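Local coordinates for protein phosphoserine phosphatase RsbX (Bacillus subtilis, PDB 3W42) that dephosphorylates RsbS with a manganese-binding PPM-type phosphatase fold, keeping sigma-B activity low during growth and restoring its prestress level after induction, at residues K150-T155 with S165-G170; P161-H166 with N178-Y183; D61-Y66 with E76-A81; E69-I74 with A90-I95. All blocks are in the same frame, centred on the assembly; numbering follows the deposited sequence.

Interaction 1. Residues K150-T155 with S165-G170; sequences KFIIHT and SHLKKG
Lys150 sets CG anti to its carbonyl carbon (chi1 -69°), runs on extended through chi2 and then bends at chi3 (-82°), a turn that brings NZ onto the C-terminal end of helix 163-169. Leu167 has the same first torsion and turns its two methyls back toward the strand. The ammonium group is gripped by the carbonyls of Leu167 and Gly170, and weakly by that of Lys168. NZ donates to Leu167 O at 2.8 Å, approaching in the plane of that carbonyl, and Lys150 NZ also donates to Gly170 O at 2.8 Å, nearly along the C=O axis. Gly170 has already left the helical conformation, so its oxygen joins the grip from just past the last turn. In the alpha-beta-beta-alpha sandwich of this PPM-type phosphatase, the contact packs an outer helix on the six-stranded sheet, the segment axes of strand 150-154 and helix 165-169 running roughly antiparallel, at 145°. A positive charge at the negative end of a helix should be electrostatically favourable. Toward the strand backbone, Leu167 CD2 lies 3.9 Å from Phe151 C, while Leu167 CD1 meets Ile152 CG2 at 4.3 Å. The Leu167 side chain thus rests partly on strand backbone, and it also touches Ile113 of the adjoining strand. Phe151 points away from the helix and packs against Leu38 of the opposing sheet.

Interaction 2. Residues P161-H166 with N178-Y183; sequences PDIRSH and NSLKMY
His166 reaches from helix 163-169 into the turn that follows helix 173-179, and every part of it finds a neighbour there. Its CB lies near both Ser179 OG and Leu180 CD2. At CG the Leu180 methyl comes over one ring face, CD2 standing 3.9 Å from the His166 ring centroid and 17° off the normal, a CH-pi contact. On the Ser179 side of the rim, His166 ND1 and Ser179 OG share a short hydrogen bond of 2.7 Å. His166 CE1 sits 3.3 Å from Ser179 O. At the tip, His166 NE2 meets Tyr183 OH at 3.4 Å in a weak hydrogen bond, the two side chains reaching tip to tip. Apolar contacts flank these bonds: Leu180 CD2 also touches Ile163 CD1 at 3.8 Å, and, beside the tyrosine, Pro161 CD lies 3.7 Å from Tyr183 CE1. Asp162 caps the helix that carries His166, its OD1 accepting weakly from Ser165 N. A water bridges His166 O and Ser179 OG, tying backbone to the same hydroxyl that holds the ring. The contact joins the two outer helices that cover one face of the six-stranded sheet, with Ile163 and Leu180 both resting on Ile152. Since both imidazole nitrogens face hydroxyls, which can give or accept a proton, the geometry is consistent with either neutral tautomer and does not by itself fix the charge.

Interaction 3. Residues D61-Y66 with E76-A81; sequences DLVENY and ERCNQA
The Tyr66 ring has the guanidinium of Arg77 flat on one face; on the opposite face, in one of two conformers, Asn65 OD1 sits 3.0 Å above the plane, offset toward the rim. Ring and guanidinium planes differ by only 7°, and Arg77 CZ is 3.6 Å from the Tyr66 ring centroid, a stacked cation-pi pair. Tyr66 CE1 faces the centre of the guanidinium. The stack continues back along the arginine, whose CD makes a CH-pi contact over the same face, 3.7 Å from the Tyr66 ring centroid. Arg77 reaches across because its chain is extended from CG to NE, and it crosses the tyrosine at about a right angle. Nearer the sheet the contact turns apolar. Leu62 CD1 drops between helix turns, 3.7 Å from Arg77 O and 3.7 Å from Ala81 CB. Leu62 CB approaches Cys78 SG at 4.2 Å, and Val63 CG2 flanks the same sulfur. These are consecutive helices, 49-65 and 71-81, packed as an antiparallel helical hairpin with the segment axes 9.9 Å apart at 146°. Val63 carries the pair onto Ile39 and Ala41 of the five-stranded sheet. Arg77 NH2 forms a salt bridge with Glu69, so the guanidinium is held through NH2 as well as over its face; its charge is probably balanced by the carboxylate, while the pi face of Tyr66 may stabilise it further.

Interaction 4. Residues E69-I74 with A90-I95; sequences EDVESI and ASILKI
Helix 71-81 lies on the outer face of the five-stranded sheet of the alpha-beta-beta-alpha sandwich, and its first turn packs on strand 88-96. Ile92 lies under both helix residues: its CG2 is 3.9 Å from Val71 CG1, and Ile92 CD1 is 3.6 Å from Ile74 CG2, where the two isoleucines cross obliquely. Val71 CG1 also rests on the aliphatic part of Lys94, 3.7 Å from Lys94 CD, the valine and lysine sliding past each other in opposite directions. In one of its two conformers Lys94 bends at both chi3 (61°) and chi4 (77°), folding CE to within 3.4 Å of Glu69 O and turning NZ to a hydrogen bond with Ala67 O. Farther out, Val63 of helix 49-65 closes over Ile74 and Ile92, while Thr103 and Cys105 of the next strand touch Val71. The helix start is fixed by Asp70 at the N-cap, whose OD2 accepts from Ser73 N at 3.0 Å. Glu69 supplies a second tie to that turn: Ser73 OG, also modelled in two conformers, donates in one of them to Glu69 OE1 at 2.6 Å, meeting the oxygen from 49° above the carboxylate plane.

In the fold
From the N terminus, segment 61-66 opens interaction 3 and segment 69-74 opens interaction 4 before 76-81 closes the first and 90-95 the second, so the two loops cross; together they bind helices 49-65 and 71-81 to each other and to the five-stranded sheet. Much later 150-155 opens interaction 1; interaction 2 begins on the stretch where interaction 1 ends, Ser165 and His166 belonging to both, and the two fasten helices 163-169 and 173-179 over the six-stranded sheet. Interactions 1 and 4 meet in the sandwich core, where Phe151 packs on Leu93 and Ile95. Strand 37-45 carries the manganese ligand Asp44, and strand 150-154 leads to another, Asp156.

Interaction 1. Residues K150-T155 with S165-G170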
# COMPACT_ATOMS: atom_id res chain seq x y z
N LYS A 150 -5.36 -7.23 -10.83
CA LYS A 150 -4.89 -5.86 -10.72
C LYS A 150 -5.22 -5.36 -9.30
O LYS A 150 -6.31 -5.66 -8.80
CB LYS A 150 -5.55 -4.95 -11.75
CG LYS A 150 -5.12 -5.25 -13.16
CD LYS A 150 -5.94 -4.67 -14.28
CE LYS A 150 -7.17 -5.53 -14.54
NZ LYS A 150 -8.09 -4.94 -15.49
N PHE A 151 -4.33 -4.61 -8.67
CA PHE A 151 -4.54 -4.19 -7.32
C PHE A 151 -4.14 -2.74 -7.10
O PHE A 151 -3.31 -2.19 -7.85
CB PHE A 151 -3.90 -5.10 -6.29
CG PHE A 151 -2.38 -5.09 -6.27
CD1 PHE A 151 -1.71 -4.11 -5.58
CD2 PHE A 151 -1.65 -6.04 -6.95
CE1 PHE A 151 -0.25 -4.12 -5.58
CE2 PHE A 151 -0.24 -6.02 -6.92
CZ PHE A 151 0.44 -5.08 -6.24
N ILE A 152 -4.62 -2.18 -6.02
CA ILE A 152 -4.18 -0.90 -5.49
C ILE A 152 -4.04 -0.97 -4.00
O ILE A 152 -4.88 -1.61 -3.32
CB ILE A 152 -5.13 0.23 -5.92
CG1 ILE A 152 -4.56 1.63 -5.57
CG2 ILE A 152 -6.53 0.07 -5.33
CD1 ILE A 152 -5.39 2.80 -6.12
N ILE A 153 -3.06 -0.29 -3.46
CA ILE A 153 -2.95 0.05 -2.04
C ILE A 153 -2.92 1.56 -1.96
O ILE A 153 -2.11 2.17 -2.68
CB ILE A 153 -1.69 -0.51 -1.37
CG1 ILE A 153 -1.65 -2.05 -1.50
CG2 ILE A 153 -1.63 -0.12 0.08
CD1 ILE A 153 -0.26 -2.64 -1.10
N HIS A 154 -3.76 2.20 -1.15
CA HIS A 154 -3.79 3.67 -1.13
C HIS A 154 -4.05 4.24 0.24
O HIS A 154 -4.78 3.65 1.07
CB HIS A 154 -4.81 4.20 -2.12
CG HIS A 154 -6.24 3.94 -1.80
ND1 HIS A 154 -6.96 4.75 -0.94
CD2 HIS A 154 -7.15 3.02 -2.24
CE1 HIS A 154 -8.22 4.29 -0.89
NE2 HIS A 154 -8.36 3.24 -1.67
N THR A 155 -3.48 5.40 0.52
CA THR A 155 -3.79 6.16 1.69
C THR A 155 -5.17 6.84 1.57
O THR A 155 -5.76 6.93 0.48
CB THR A 155 -2.67 7.13 2.08
OG1 THR A 155 -2.56 8.09 1.03
CG2 THR A 155 -1.36 6.43 2.37
N SER A 165 -14.10 -0.44 -10.13
CA SER A 165 -14.37 -0.18 -11.53
C SER A 165 -13.12 0.31 -12.29
O SER A 165 -12.92 -0.01 -13.44
CB SER A 165 -15.54 0.82 -11.66
OG SER A 165 -15.21 2.15 -11.29
N HIS A 166 -12.30 1.13 -11.60
CA HIS A 166 -11.11 1.62 -12.23
C HIS A 166 -10.15 0.47 -12.49
O HIS A 166 -9.47 0.42 -13.52
CB HIS A 166 -10.45 2.70 -11.34
CG HIS A 166 -11.27 3.93 -11.23
ND1 HIS A 166 -11.07 4.98 -12.08
CD2 HIS A 166 -12.27 4.25 -10.40
CE1 HIS A 166 -11.95 5.92 -11.77
NE2 HIS A 166 -12.70 5.53 -10.75
N LEU A 167 -10.01 -0.43 -11.52
CA LEU A 167 -9.14 -1.62 -11.68
C LEU A 167 -9.67 -2.49 -12.79
O LEU A 167 -8.88 -3.01 -13.57
CB LEU A 167 -9.09 -2.41 -10.39
CG LEU A 167 -8.44 -1.69 -9.19
CD1 LEU A 167 -8.57 -2.59 -7.95
CD2 LEU A 167 -7.01 -1.46 -9.40
N LYS A 168 -10.98 -2.71 -12.86
CA LYS A 168 -11.53 -3.61 -13.87
C LYS A 168 -11.29 -3.07 -15.27
O LYS A 168 -10.88 -3.78 -16.16
CB LYS A 168 -12.99 -3.75 -13.61
CG LYS A 168 -13.71 -4.55 -14.66
CD LYS A 168 -15.18 -4.89 -14.24
CE LYS A 168 -15.87 -5.67 -15.33
NZ LYS A 168 -17.18 -6.16 -14.88
N LYS A 169 -11.59 -1.77 -15.48
CA LYS A 169 -11.52 -1.19 -16.83
C LYS A 169 -10.08 -1.05 -17.36
O LYS A 169 -9.85 -1.15 -18.57
CB LYS A 169 -12.26 0.11 -16.90
CG LYS A 169 -13.73 -0.08 -16.75
CD LYS A 169 -14.52 1.14 -16.94
CE LYS A 169 -14.14 2.00 -15.85
NZ LYS A 169 -15.01 3.23 -15.78
N GLY A 170 -9.13 -0.72 -16.50
CA GLY A 170 -7.78 -0.45 -16.96
C GLY A 170 -7.04 -1.64 -17.50
O GLY A 170 -7.17 -2.74 -16.94

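Interaction 2. Residues P161-H166 with N178-Y183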
# COMPACT_ATOMS: atom_id res chain seq x y z
N PRO A 161 -15.21 6.83 -5.45
CA PRO A 161 -16.50 6.13 -5.18
C PRO A 161 -16.46 4.62 -5.41
O PRO A 161 -17.00 3.91 -4.64
CB PRO A 161 -17.50 6.82 -6.09
CG PRO A 161 -16.94 8.15 -6.34
CD PRO A 161 -15.40 7.96 -6.35
N ASP A 162 -15.87 4.18 -6.48
CA ASP A 162 -15.90 2.85 -6.93
C ASP A 162 -14.57 2.39 -7.49
O ASP A 162 -14.36 2.24 -8.69
CB ASP A 162 -17.01 2.64 -7.97
CG ASP A 162 -17.18 1.24 -8.47
OD1 ASP A 162 -16.60 0.30 -7.93
OD2 ASP A 162 -18.08 1.04 -9.35
N ILE A 163 -13.61 2.18 -6.60
CA ILE A 163 -12.27 1.81 -7.03
C ILE A 163 -12.19 0.58 -7.87
O ILE A 163 -11.38 0.46 -8.77
CB ILE A 163 -11.31 1.79 -5.81
CG1 ILE A 163 -9.85 1.67 -6.19
CG2 ILE A 163 -11.70 0.63 -4.84
CD1 ILE A 163 -9.38 2.79 -6.99
N ARG A 164 -13.05 -0.39 -7.58
CA ARG A 164 -13.04 -1.65 -8.31
C ARG A 164 -13.24 -1.39 -9.78
O ARG A 164 -12.66 -2.06 -10.61
CB ARG A 164 -14.15 -2.54 -7.78
CG ARG A 164 -13.89 -3.22 -6.47
CD ARG A 164 -15.12 -4.02 -6.10
NE ARG A 164 -14.92 -4.79 -4.89
CZ ARG A 164 -15.87 -5.29 -4.13
NH1 ARG A 164 -17.15 -5.13 -4.48
NH2 ARG A 164 -15.53 -5.99 -3.04
N SER A 165 -14.10 -0.44 -10.13
CA SER A 165 -14.37 -0.18 -11.53
C SER A 165 -13.12 0.31 -12.29
O SER A 165 -12.92 -0.01 -13.44
CB SER A 165 -15.54 0.82 -11.66
OG SER A 165 -15.21 2.15 -11.29
N HIS A 166 -12.30 1.13 -11.60
CA HIS A 166 -11.11 1.62 -12.23
C HIS A 166 -10.15 0.47 -12.49
O HIS A 166 -9.47 0.42 -13.52
CB HIS A 166 -10.45 2.70 -11.34
CG HIS A 166 -11.27 3.93 -11.23
ND1 HIS A 166 -11.07 4.98 -12.08
CD2 HIS A 166 -12.27 4.25 -10.40
CE1 HIS A 166 -11.95 5.92 -11.77
NE2 HIS A 166 -12.70 5.53 -10.75
N ASN A 178 -4.05 6.97 -14.75
CA ASN A 178 -4.68 8.06 -15.46
C ASN A 178 -6.17 8.11 -15.19
O ASN A 178 -6.78 9.20 -15.09
CB ASN A 178 -4.32 7.99 -16.93
CG ASN A 178 -2.87 8.34 -17.22
OD1 ASN A 178 -2.33 7.90 -18.28
ND2 ASN A 178 -2.21 9.04 -16.32
N SER A 179 -6.80 6.93 -15.03
CA SER A 179 -8.22 6.83 -14.72
C SER A 179 -8.59 7.51 -13.41
O SER A 179 -9.74 7.96 -13.23
CB SER A 179 -8.58 5.35 -14.66
OG SER A 179 -9.94 5.10 -14.50
N LEU A 180 -7.65 7.57 -12.47
CA LEU A 180 -7.83 8.17 -11.15
C LEU A 180 -7.48 9.62 -11.08
O LEU A 180 -7.58 10.21 -10.00
CB LEU A 180 -6.93 7.38 -10.14
CG LEU A 180 -7.31 5.90 -9.92
CD1 LEU A 180 -6.21 5.22 -9.12
CD2 LEU A 180 -8.64 5.73 -9.29
N LYS A 181 -7.10 10.25 -12.20
CA LYS A 181 -6.54 11.60 -12.13
C LYS A 181 -7.52 12.57 -11.48
O LYS A 181 -7.05 13.48 -10.75
CB LYS A 181 -6.20 12.07 -13.52
CG LYS A 181 -5.76 13.50 -13.53
CD LYS A 181 -5.19 14.01 -14.77
CE LYS A 181 -4.65 15.46 -14.53
NZ LYS A 181 -5.75 16.54 -14.40
N MET A 182 -8.84 12.46 -11.68
CA MET A 182 -9.74 13.45 -11.14
C MET A 182 -9.69 13.53 -9.64
O MET A 182 -10.10 14.52 -9.06
CB MET A 182 -11.15 13.25 -11.63
CG MET A 182 -11.87 12.05 -11.04
SD MET A 182 -13.66 12.08 -11.06
CE MET A 182 -13.96 13.44 -9.92
N TYR A 183 -9.25 12.49 -8.96
CA TYR A 183 -9.19 12.41 -7.50
C TYR A 183 -7.91 12.95 -6.94
O TYR A 183 -7.71 12.97 -5.73
CB TYR A 183 -9.42 10.93 -7.08
CG TYR A 183 -10.58 10.32 -7.70
CD1 TYR A 183 -11.86 10.72 -7.41
CD2 TYR A 183 -10.39 9.37 -8.68
CE1 TYR A 183 -12.97 10.16 -8.01
CE2 TYR A 183 -11.47 8.77 -9.35
CZ TYR A 183 -12.73 9.20 -9.04
OH TYR A 183 -13.79 8.59 -9.70
O HOH W 1 -9.71 2.47 -15.48

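Interaction 3. Residues D61-Y66 with E76-A81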
# COMPACT_ATOMS: atom_id res chain seq x y z
N ASP A 61 11.52 2.05 6.18
CA ASP A 61 12.85 1.50 6.47
C ASP A 61 12.79 0.04 6.97
O ASP A 61 13.60 -0.78 6.56
CB ASP A 61 13.54 2.36 7.54
CG ASP A 61 14.98 2.04 7.65
OD1 ASP A 61 15.73 2.32 6.67
OD2 ASP A 61 15.33 1.53 8.71
N LEU A 62 11.86 -0.25 7.86
CA LEU A 62 11.75 -1.61 8.43
C LEU A 62 11.26 -2.59 7.36
O LEU A 62 11.74 -3.75 7.34
CB LEU A 62 10.82 -1.61 9.60
CG LEU A 62 11.42 -0.97 10.88
CD1 LEU A 62 10.34 -0.65 11.86
CD2 LEU A 62 12.49 -1.86 11.49
N VAL A 63 10.36 -2.18 6.50
CA VAL A 63 9.85 -3.10 5.47
C VAL A 63 11.01 -3.43 4.53
O VAL A 63 11.17 -4.57 4.13
CB VAL A 63 8.66 -2.44 4.74
CG1 VAL A 63 8.31 -3.22 3.49
CG2 VAL A 63 7.47 -2.36 5.68
N GLU A 64 11.84 -2.44 4.17
CA GLU A 64 12.98 -2.73 3.32
C GLU A 64 13.92 -3.69 4.02
O GLU A 64 14.39 -4.68 3.39
CB GLU A 64 13.74 -1.45 2.99
CG GLU A 64 14.97 -1.76 2.18
CD GLU A 64 15.69 -0.57 1.71
OE1 GLU A 64 15.54 0.53 2.25
OE2 GLU A 64 16.46 -0.70 0.73
N ASN A 65 14.26 -3.45 5.26
CA ASN A 65 15.26 -4.21 6.01
C ASN A 65 14.85 -5.62 6.32
O ASN A 65 15.70 -6.48 6.39
CB ASN A 65 15.61 -3.48 7.33
CG ASN A 65 16.91 -3.98 7.87
OD1 ASN A 65 16.91 -4.62 8.87
ND2 ASN A 65 18.01 -3.80 7.12
N TYR A 66 13.58 -5.81 6.55
CA TYR A 66 13.02 -7.08 7.05
C TYR A 66 12.11 -7.72 6.03
O TYR A 66 11.29 -8.56 6.39
CB TYR A 66 12.40 -6.91 8.38
CG TYR A 66 13.45 -6.57 9.45
CD1 TYR A 66 14.34 -7.46 9.89
CD2 TYR A 66 13.56 -5.23 9.94
CE1 TYR A 66 15.33 -7.09 10.84
CE2 TYR A 66 14.53 -4.87 10.86
CZ TYR A 66 15.41 -5.81 11.32
OH TYR A 66 16.39 -5.49 12.19
N GLU A 76 4.78 -6.17 13.16
CA GLU A 76 5.04 -6.04 14.59
C GLU A 76 6.33 -5.26 14.86
O GLU A 76 6.34 -4.49 15.83
CB GLU A 76 5.06 -7.44 15.23
CG GLU A 76 5.53 -7.41 16.65
CD GLU A 76 4.75 -6.55 17.62
OE1 GLU A 76 3.56 -6.05 17.28
OE2 GLU A 76 5.28 -6.33 18.72
N ARG A 77 7.35 -5.42 14.04
CA ARG A 77 8.49 -4.55 14.18
C ARG A 77 8.08 -3.09 14.00
O ARG A 77 8.60 -2.20 14.69
CB ARG A 77 9.58 -4.90 13.15
CG ARG A 77 10.23 -6.24 13.34
CD ARG A 77 11.34 -6.45 12.33
NE ARG A 77 12.00 -7.74 12.42
CZ ARG A 77 13.04 -8.02 13.19
NH1 ARG A 77 13.53 -7.14 14.05
NH2 ARG A 77 13.61 -9.22 13.11
N CYS A 78 7.25 -2.86 13.00
CA CYS A 78 6.73 -1.51 12.76
C CYS A 78 5.99 -0.99 13.98
O CYS A 78 6.23 0.14 14.42
CB CYS A 78 5.82 -1.49 11.56
SG CYS A 78 6.69 -1.79 9.98
N ASN A 79 5.13 -1.83 14.58
CA ASN A 79 4.42 -1.40 15.76
C ASN A 79 5.36 -1.01 16.91
O ASN A 79 5.20 0.01 17.54
CB ASN A 79 3.51 -2.54 16.21
CG ASN A 79 2.52 -2.10 17.24
OD1 ASN A 79 1.94 -1.05 17.15
ND2 ASN A 79 2.42 -2.88 18.33
N GLN A 80 6.37 -1.86 17.13
CA GLN A 80 7.34 -1.51 18.20
C GLN A 80 8.08 -0.22 17.95
O GLN A 80 8.33 0.54 18.89
CB GLN A 80 8.35 -2.66 18.40
CG GLN A 80 7.64 -3.89 19.04
CD GLN A 80 8.56 -4.91 19.51
OE1 GLN A 80 9.61 -4.60 20.07
NE2 GLN A 80 8.18 -6.16 19.28
N ALA A 81 8.35 0.11 16.68
CA ALA A 81 9.00 1.37 16.34
C ALA A 81 8.09 2.60 16.55
O ALA A 81 8.59 3.70 16.59
CB ALA A 81 9.44 1.33 14.89

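Interaction 4. Residues E69-I74 with A90-I95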
# COMPACT_ATOMS: atom_id res chain seq x y z
N GLU A 69 10.98 -11.42 6.01
CA GLU A 69 10.10 -11.96 7.07
C GLU A 69 8.67 -12.02 6.62
O GLU A 69 8.25 -11.36 5.66
CB GLU A 69 10.26 -11.11 8.35
CG GLU A 69 11.69 -11.18 8.91
CD GLU A 69 11.89 -10.50 10.26
OE1 GLU A 69 10.92 -9.89 10.80
OE2 GLU A 69 13.02 -10.64 10.78
N ASP A 70 7.86 -12.75 7.35
CA ASP A 70 6.40 -12.76 7.06
C ASP A 70 5.79 -11.41 7.41
O ASP A 70 6.27 -10.66 8.24
CB ASP A 70 5.74 -13.87 7.73
CG ASP A 70 5.84 -13.76 9.10
OD1 ASP A 70 6.90 -14.03 9.67
OD2 ASP A 70 4.95 -13.25 9.74
N VAL A 71 4.68 -11.11 6.73
CA VAL A 71 4.04 -9.79 6.91
C VAL A 71 3.72 -9.43 8.34
O VAL A 71 3.88 -8.31 8.77
CB VAL A 71 2.85 -9.54 5.97
CG1 VAL A 71 3.29 -9.47 4.50
CG2 VAL A 71 1.76 -10.63 6.15
N GLU A 72 3.26 -10.41 9.12
CA GLU A 72 2.91 -10.16 10.49
C GLU A 72 4.15 -9.87 11.33
O GLU A 72 4.11 -9.07 12.27
CB GLU A 72 2.08 -11.32 11.10
CG GLU A 72 1.44 -11.03 12.32
CD GLU A 72 0.27 -12.02 12.65
OE1 GLU A 72 -0.56 -12.50 11.73
OE2 GLU A 72 0.22 -12.22 13.88
N SER A 73 5.26 -10.55 11.04
CA SER A 73 6.51 -10.19 11.70
C SER A 73 6.97 -8.78 11.40
O SER A 73 7.39 -8.05 12.29
CB SER A 73 7.59 -11.15 11.28
OG SER A 73 8.82 -10.85 11.94
N ILE A 74 6.87 -8.42 10.14
CA ILE A 74 7.30 -7.10 9.72
C ILE A 74 6.42 -6.03 10.42
O ILE A 74 6.90 -5.04 10.97
CB ILE A 74 7.26 -6.89 8.20
CG1 ILE A 74 8.17 -7.92 7.51
CG2 ILE A 74 7.65 -5.45 7.87
CD1 ILE A 74 8.06 -7.90 6.00
N ALA A 90 -0.94 1.56 8.35
CA ALA A 90 -0.03 0.94 7.41
C ALA A 90 -0.59 -0.38 6.89
O ALA A 90 -1.35 -1.06 7.58
CB ALA A 90 1.31 0.63 8.09
N SER A 91 -0.15 -0.73 5.70
CA SER A 91 -0.48 -1.96 5.02
C SER A 91 0.74 -2.52 4.40
O SER A 91 1.55 -1.81 3.79
CB SER A 91 -1.50 -1.71 3.95
OG SER A 91 -2.70 -1.20 4.57
N ILE A 92 0.93 -3.85 4.53
CA ILE A 92 2.09 -4.55 4.02
C ILE A 92 1.63 -5.76 3.20
O ILE A 92 0.80 -6.55 3.64
CB ILE A 92 3.00 -5.06 5.15
CG1 ILE A 92 3.43 -3.86 6.02
CG2 ILE A 92 4.30 -5.68 4.58
CD1 ILE A 92 4.34 -4.27 7.23
N LEU A 93 2.15 -5.87 1.97
CA LEU A 93 1.80 -6.88 1.00
C LEU A 93 3.06 -7.59 0.54
O LEU A 93 4.02 -6.94 0.12
CB LEU A 93 1.12 -6.23 -0.18
CG LEU A 93 0.75 -7.11 -1.37
CD1 LEU A 93 -0.29 -8.16 -0.99
CD2 LEU A 93 0.26 -6.30 -2.55
N LYS A 94 3.05 -8.91 0.52
CA LYS A 94 4.09 -9.73 -0.10
C LYS A 94 3.45 -10.62 -1.14
O LYS A 94 2.33 -11.11 -0.96
CB LYS A 94 4.85 -10.55 0.93
CG LYS A 94 5.87 -9.75 1.76
CD LYS A 94 6.47 -10.52 2.93
CE LYS A 94 7.24 -11.77 2.49
NZ LYS A 94 8.55 -11.49 1.95
N ILE A 95 4.16 -10.84 -2.24
CA ILE A 95 3.70 -11.69 -3.34
C ILE A 95 4.79 -12.64 -3.72
O ILE A 95 5.93 -12.25 -3.93
CB ILE A 95 3.23 -10.89 -4.55
CG1 ILE A 95 2.25 -9.79 -4.17
CG2 ILE A 95 2.73 -11.87 -5.59
CD1 ILE A 95 1.76 -8.89 -5.32